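PDB 4RU4: tail spike protein gp49 from Pseudomonas phage LKA1, which probably cleaves the O-specific polysaccharide of the Pseudomonas cell envelope as a lyase, degrading the host surface during virus entry. Local coordinates for residues Y390-I403 with I424-S438. Residues are numbered along the deposited sequence; the frame is centred on the assembly and turned at random.
Sequences YTTGDPQPGNRGVI and IQGGSLRAPSLSTSS. With CA (calcium ion), chain C.
Asp394 and Ser438 lock together two successive loops of a right-handed parallel beta-helix, the pectin lyase-like fold of this tailspike, where strand 388-390 pairs in parallel with 428-431. Asp394 can be followed outward. Its CB lies over the backbone of the next coil, 3.6 Å from Ser433 O and close to Leu434 CD2. With CG anti to the backbone N (chi1 177°), the carboxylate is carried across to the turn 435-438. There OD1 takes two hydrogen bonds from opposite faces of its plane: Ser438 OG donates at 2.8 Å from OD1, 37° out of the plane, while Gln396 N closes an Asx turn from the other face. OD2 receives waters 3 and 4. Water 3 also donates to Gln396 OE1 and accepts from Ser435 OG, and water 4 reaches Ser433 O, so both waters bridge the two segments. Ser438 OG is in turn an acceptor for Ser435 N, which ties the carboxylate's partner into its own type I turn.

The backbone of Asp394 has a separate task: Asp394 O binds the calcium ion at 2.5 Å, and Gly368 O and four waters complete the ligands.

Inside the coil, Leu434 CD2 touches both Pro395 CD and Val402 CG2, which lie on the same side of it, whereas Val402 CG1 and Leu429 CD1 meet tip to tip at 4.1 Å. At the strand end, Thr391 N donates to Arg430 O (3.0 Å, 164° at the hydrogen). The Tyr390 ring turns its CD1-CE1 edge to Arg430 O, while the aliphatic part of Arg430, whose guanidinium forms a salt bridge with Asp355 of a second subunit, runs obliquely past CD1 and CE1, displaced from the ring plane. On the same edge, Tyr390 CE1 rests 3.7 Å from Pro432 CD.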
loop_
_atom_site.group_PDB
_atom_site.type_symbol
_atom_site.label_atom_id
_atom_site.label_comp_id
_atom_site.label_asym_id
_atom_site.label_seq_id
_atom_site.Cartn_x
_atom_site.Cartn_y
_atom_site.Cartn_z
ATOM N N TYR B 390 -15.418 -8.443 -3.076
ATOM C CA TYR B 390 -16.623 -9.141 -2.597
ATOM C C TYR B 390 -17.818 -8.861 -3.476
ATOM O O TYR B 390 -18.129 -7.699 -3.749
ATOM C CB TYR B 390 -16.976 -8.746 -1.149
ATOM C CG TYR B 390 -18.246 -9.399 -0.598
ATOM C CD1 TYR B 390 -18.542 -10.744 -0.842
ATOM C CD2 TYR B 390 -19.153 -8.668 0.173
ATOM C CE1 TYR B 390 -19.695 -11.332 -0.331
ATOM C CE2 TYR B 390 -20.296 -9.252 0.685
ATOM C CZ TYR B 390 -20.564 -10.579 0.423
ATOM O OH TYR B 390 -21.707 -11.163 0.928
ATOM N N THR B 391 -18.503 -9.919 -3.894
ATOM C CA THR B 391 -19.774 -9.747 -4.586
ATOM C C THR B 391 -20.878 -10.576 -3.936
ATOM O O THR B 391 -20.656 -11.724 -3.522
ATOM C CB THR B 391 -19.746 -10.022 -6.110
ATOM O OG1 THR B 391 -21.088 -9.960 -6.605
ATOM C CG2 THR B 391 -19.194 -11.381 -6.410
ATOM N N THR B 392 -22.051 -9.966 -3.812
ATOM C CA THR B 392 -23.236 -10.648 -3.272
ATOM C C THR B 392 -24.072 -11.246 -4.405
ATOM O O THR B 392 -25.112 -11.869 -4.161
ATOM C CB THR B 392 -24.164 -9.644 -2.515
ATOM O OG1 THR B 392 -24.499 -8.560 -3.397
ATOM C CG2 THR B 392 -23.490 -9.072 -1.251
ATOM N N GLY B 393 -23.637 -11.049 -5.651
ATOM C CA GLY B 393 -24.439 -11.456 -6.795
ATOM C C GLY B 393 -23.734 -12.430 -7.721
ATOM O O GLY B 393 -22.826 -13.152 -7.306
ATOM N N ASP B 394 -24.133 -12.416 -8.989
ATOM C CA ASP B 394 -23.601 -13.343 -9.976
ATOM C C ASP B 394 -23.751 -12.683 -11.334
ATOM O O ASP B 394 -24.875 -12.525 -11.806
ATOM C CB ASP B 394 -24.442 -14.635 -9.952
ATOM C CG ASP B 394 -24.025 -15.642 -11.003
ATOM O OD1 ASP B 394 -23.021 -15.423 -11.726
ATOM O OD2 ASP B 394 -24.695 -16.700 -11.085
ATOM N N PRO B 395 -22.625 -12.301 -11.967
ATOM C CA PRO B 395 -22.690 -11.588 -13.247
ATOM C C PRO B 395 -22.864 -12.506 -14.466
ATOM O O PRO B 395 -23.107 -12.008 -15.575
ATOM C CB PRO B 395 -21.330 -10.863 -13.310
ATOM C CG PRO B 395 -20.376 -11.826 -12.567
ATOM C CD PRO B 395 -21.247 -12.406 -11.441
ATOM N N GLN B 396 -22.759 -13.822 -14.275
ATOM C CA GLN B 396 -22.877 -14.730 -15.425
ATOM C C GLN B 396 -24.197 -14.653 -16.225
ATOM O O GLN B 396 -24.163 -14.773 -17.459
ATOM C CB GLN B 396 -22.543 -16.182 -15.040
ATOM C CG GLN B 396 -22.427 -17.118 -16.253
ATOM C CD GLN B 396 -23.789 -17.645 -16.694
ATOM O OE1 GLN B 396 -24.724 -17.727 -15.888
ATOM N NE2 GLN B 396 -23.922 -17.947 -17.988
ATOM N N PRO B 397 -25.355 -14.467 -15.551
ATOM C CA PRO B 397 -26.572 -14.360 -16.380
ATOM C C PRO B 397 -26.528 -13.160 -17.325
ATOM O O PRO B 397 -27.129 -13.232 -18.398
ATOM C CB PRO B 397 -27.697 -14.222 -15.335
ATOM C CG PRO B 397 -27.194 -15.087 -14.204
ATOM C CD PRO B 397 -25.695 -14.679 -14.128
ATOM N N GLY B 398 -25.801 -12.101 -16.959
ATOM C CA GLY B 398 -25.544 -10.989 -17.866
ATOM C C GLY B 398 -24.299 -11.170 -18.751
ATOM O O GLY B 398 -23.819 -10.212 -19.383
ATOM N N ASN B 399 -23.783 -12.396 -18.807
ATOM C CA ASN B 399 -22.644 -12.741 -19.667
ATOM C C ASN B 399 -21.306 -12.074 -19.312
ATOM O O ASN B 399 -20.463 -11.873 -20.184
ATOM C CB ASN B 399 -22.986 -12.537 -21.157
ATOM C CG ASN B 399 -23.869 -13.662 -21.706
ATOM O OD1 ASN B 399 -23.616 -14.850 -21.453
ATOM N ND2 ASN B 399 -24.915 -13.293 -22.427
ATOM N N ARG B 400 -21.119 -11.746 -18.034
ATOM C CA ARG B 400 -19.926 -11.048 -17.584
ATOM C C ARG B 400 -19.200 -11.841 -16.498
ATOM O O ARG B 400 -19.839 -12.569 -15.727
ATOM C CB ARG B 400 -20.288 -9.628 -17.097
ATOM C CG ARG B 400 -20.676 -8.661 -18.250
ATOM C CD ARG B 400 -21.258 -7.304 -17.789
ATOM N NE ARG B 400 -22.541 -7.457 -17.103
ATOM C CZ ARG B 400 -23.350 -6.460 -16.750
ATOM N NH1 ARG B 400 -23.044 -5.203 -17.013
ATOM N NH2 ARG B 400 -24.477 -6.735 -16.113
ATOM N N GLY B 401 -17.872 -11.703 -16.437
ATOM C CA GLY B 401 -17.092 -12.336 -15.369
ATOM C C GLY B 401 -17.226 -11.516 -14.098
ATOM O O GLY B 401 -17.730 -10.386 -14.153
ATOM N N VAL B 402 -16.794 -12.058 -12.960
ATOM C CA VAL B 402 -16.700 -11.253 -11.736
ATOM C C VAL B 402 -15.661 -10.171 -11.982
ATOM O O VAL B 402 -15.827 -9.007 -11.585
ATOM C CB VAL B 402 -16.324 -12.126 -10.509
ATOM C CG1 VAL B 402 -16.026 -11.242 -9.261
ATOM C CG2 VAL B 402 -17.437 -13.171 -10.246
ATOM N N ILE B 403 -14.608 -10.567 -12.688
ATOM C CA ILE B 403 -13.678 -9.639 -13.299
ATOM C C ILE B 403 -13.903 -9.770 -14.796
ATOM O O ILE B 403 -13.758 -10.867 -15.367
ATOM C CB ILE B 403 -12.231 -10.003 -12.969
ATOM C CG1 ILE B 403 -12.033 -9.971 -11.450
ATOM C CG2 ILE B 403 -11.245 -9.043 -13.710
ATOM C CD1 ILE B 403 -10.787 -10.695 -11.003
ATOM N N ILE B 424 -3.872 -10.635 -12.059
ATOM C CA ILE B 424 -4.562 -10.679 -10.780
ATOM C C ILE B 424 -3.579 -11.331 -9.839
ATOM O O ILE B 424 -3.206 -12.500 -10.022
ATOM C CB ILE B 424 -5.884 -11.481 -10.822
ATOM C CG1 ILE B 424 -6.945 -10.781 -11.675
ATOM C CG2 ILE B 424 -6.441 -11.666 -9.402
ATOM C CD1 ILE B 424 -6.761 -10.998 -13.174
ATOM N N GLN B 425 -3.105 -10.563 -8.865
ATOM C CA GLN B 425 -2.032 -11.041 -7.999
ATOM C C GLN B 425 -2.429 -10.983 -6.532
ATOM O O GLN B 425 -2.584 -9.907 -5.940
ATOM C CB GLN B 425 -0.731 -10.267 -8.212
ATOM C CG GLN B 425 -0.191 -10.290 -9.659
ATOM C CD GLN B 425 1.171 -9.601 -9.760
ATOM O OE1 GLN B 425 1.613 -8.973 -8.802
ATOM N NE2 GLN B 425 1.831 -9.714 -10.909
ATOM N N GLY B 426 -2.556 -12.156 -5.942
ATOM C CA GLY B 426 -2.791 -12.249 -4.516
ATOM C C GLY B 426 -4.158 -11.709 -4.129
ATOM O O GLY B 426 -5.102 -11.673 -4.940
ATOM N N GLY B 427 -4.268 -11.305 -2.871
ATOM C CA GLY B 427 -5.526 -10.823 -2.342
ATOM C C GLY B 427 -6.568 -11.923 -2.211
ATOM O O GLY B 427 -6.246 -13.116 -2.114
ATOM N N SER B 428 -7.836 -11.522 -2.189
ATOM C CA SER B 428 -8.913 -12.475 -1.954
ATOM C C SER B 428 -10.172 -12.096 -2.750
ATOM O O SER B 428 -10.354 -10.944 -3.148
ATOM C CB SER B 428 -9.246 -12.549 -0.457
ATOM O OG SER B 428 -9.728 -11.291 0.029
ATOM N N LEU B 429 -11.032 -13.077 -2.994
ATOM C CA LEU B 429 -12.255 -12.856 -3.753
ATOM C C LEU B 429 -13.345 -13.729 -3.171
ATOM O O LEU B 429 -13.282 -14.956 -3.286
ATOM C CB LEU B 429 -12.042 -13.186 -5.245
ATOM C CG LEU B 429 -13.131 -12.869 -6.287
ATOM C CD1 LEU B 429 -12.523 -12.709 -7.685
ATOM C CD2 LEU B 429 -14.243 -13.946 -6.311
ATOM N N ARG B 430 -14.334 -13.099 -2.537
ATOM C CA ARG B 430 -15.461 -13.825 -1.964
ATOM C C ARG B 430 -16.692 -13.576 -2.815
ATOM O O ARG B 430 -17.001 -12.428 -3.152
ATOM C CB ARG B 430 -15.734 -13.382 -0.526
ATOM C CG ARG B 430 -16.892 -14.132 0.133
ATOM C CD ARG B 430 -17.192 -13.605 1.542
ATOM N NE ARG B 430 -15.992 -13.493 2.372
ATOM C CZ ARG B 430 -16.002 -13.233 3.681
ATOM N NH1 ARG B 430 -17.148 -13.082 4.325
ATOM N NH2 ARG B 430 -14.863 -13.155 4.355
ATOM N N ALA B 431 -17.380 -14.659 -3.163
ATOM C CA ALA B 431 -18.579 -14.618 -4.012
ATOM C C ALA B 431 -19.410 -15.862 -3.706
ATOM O O ALA B 431 -19.285 -16.894 -4.396
ATOM C CB ALA B 431 -18.188 -14.611 -5.485
ATOM N N PRO B 432 -20.256 -15.785 -2.664
ATOM C CA PRO B 432 -21.001 -16.954 -2.180
ATOM C C PRO B 432 -22.160 -17.351 -3.064
ATOM O O PRO B 432 -22.692 -18.461 -2.896
ATOM C CB PRO B 432 -21.592 -16.480 -0.842
ATOM C CG PRO B 432 -20.847 -15.204 -0.495
ATOM C CD PRO B 432 -20.435 -14.602 -1.801
ATOM N N SER B 433 -22.588 -16.465 -3.959
ATOM C CA SER B 433 -23.856 -16.708 -4.655
ATOM C C SER B 433 -23.712 -16.894 -6.155
ATOM O O SER B 433 -24.611 -16.549 -6.916
ATOM C CB SER B 433 -24.881 -15.603 -4.347
ATOM O OG SER B 433 -25.006 -15.447 -2.938
ATOM N N LEU B 434 -22.588 -17.461 -6.583
ATOM C CA LEU B 434 -22.414 -17.802 -8.000
ATOM C C LEU B 434 -23.066 -19.156 -8.305
ATOM O O LEU B 434 -23.460 -19.883 -7.381
ATOM C CB LEU B 434 -20.919 -17.852 -8.368
ATOM C CG LEU B 434 -20.057 -16.616 -8.079
ATOM C CD1 LEU B 434 -18.606 -16.885 -8.550
ATOM C CD2 LEU B 434 -20.636 -15.334 -8.739
ATOM N N SER B 435 -23.178 -19.499 -9.592
ATOM C CA SER B 435 -23.688 -20.832 -9.980
ATOM C C SER B 435 -22.574 -21.691 -10.568
ATOM O O SER B 435 -21.428 -21.235 -10.725
ATOM C CB SER B 435 -24.825 -20.729 -10.996
ATOM O OG SER B 435 -24.310 -20.543 -12.302
ATOM N N THR B 436 -22.916 -22.936 -10.918
ATOM C CA THR B 436 -21.960 -23.815 -11.560
ATOM C C THR B 436 -21.687 -23.395 -12.988
ATOM O O THR B 436 -20.898 -24.038 -13.668
ATOM C CB THR B 436 -22.444 -25.278 -11.552
ATOM O OG1 THR B 436 -23.730 -25.340 -12.168
ATOM C CG2 THR B 436 -22.559 -25.775 -10.119
ATOM N N SER B 437 -22.376 -22.352 -13.463
ATOM C CA SER B 437 -22.078 -21.774 -14.790
ATOM C C SER B 437 -21.216 -20.489 -14.713
ATOM O O SER B 437 -20.735 -19.998 -15.724
ATOM C CB SER B 437 -23.364 -21.505 -15.593
ATOM O OG SER B 437 -24.110 -22.698 -15.822
ATOM N N SER B 438 -20.990 -19.971 -13.517
ATOM C CA SER B 438 -20.273 -18.691 -13.376
ATOM C C SER B 438 -18.765 -18.844 -13.548
ATOM O O SER B 438 -18.209 -19.913 -13.260
ATOM C CB SER B 438 -20.580 -18.046 -12.020
ATOM O OG SER B 438 -21.981 -17.998 -11.767
HETATM CA CA CA C . -26.349 -10.509 -11.876
HETATM O O HOH W 1 -23.742 -13.256 -0.729
HETATM O O HOH W 2 -21.707 -13.977 -4.942
HETATM O O HOH W 3 -25.108 -18.311 -13.155
HETATM O O HOH W 4 -26.602 -17.383 -9.267
HETATM O O HOH W 5 -26.367 -10.572 -9.413
HETATM O O HOH W 6 -26.216 -10.729 -14.344
HETATM O O HOH W 7 -28.089 -8.684 -11.557
HETATM O O HOH W 8 -28.063 -12.156 -11.864
#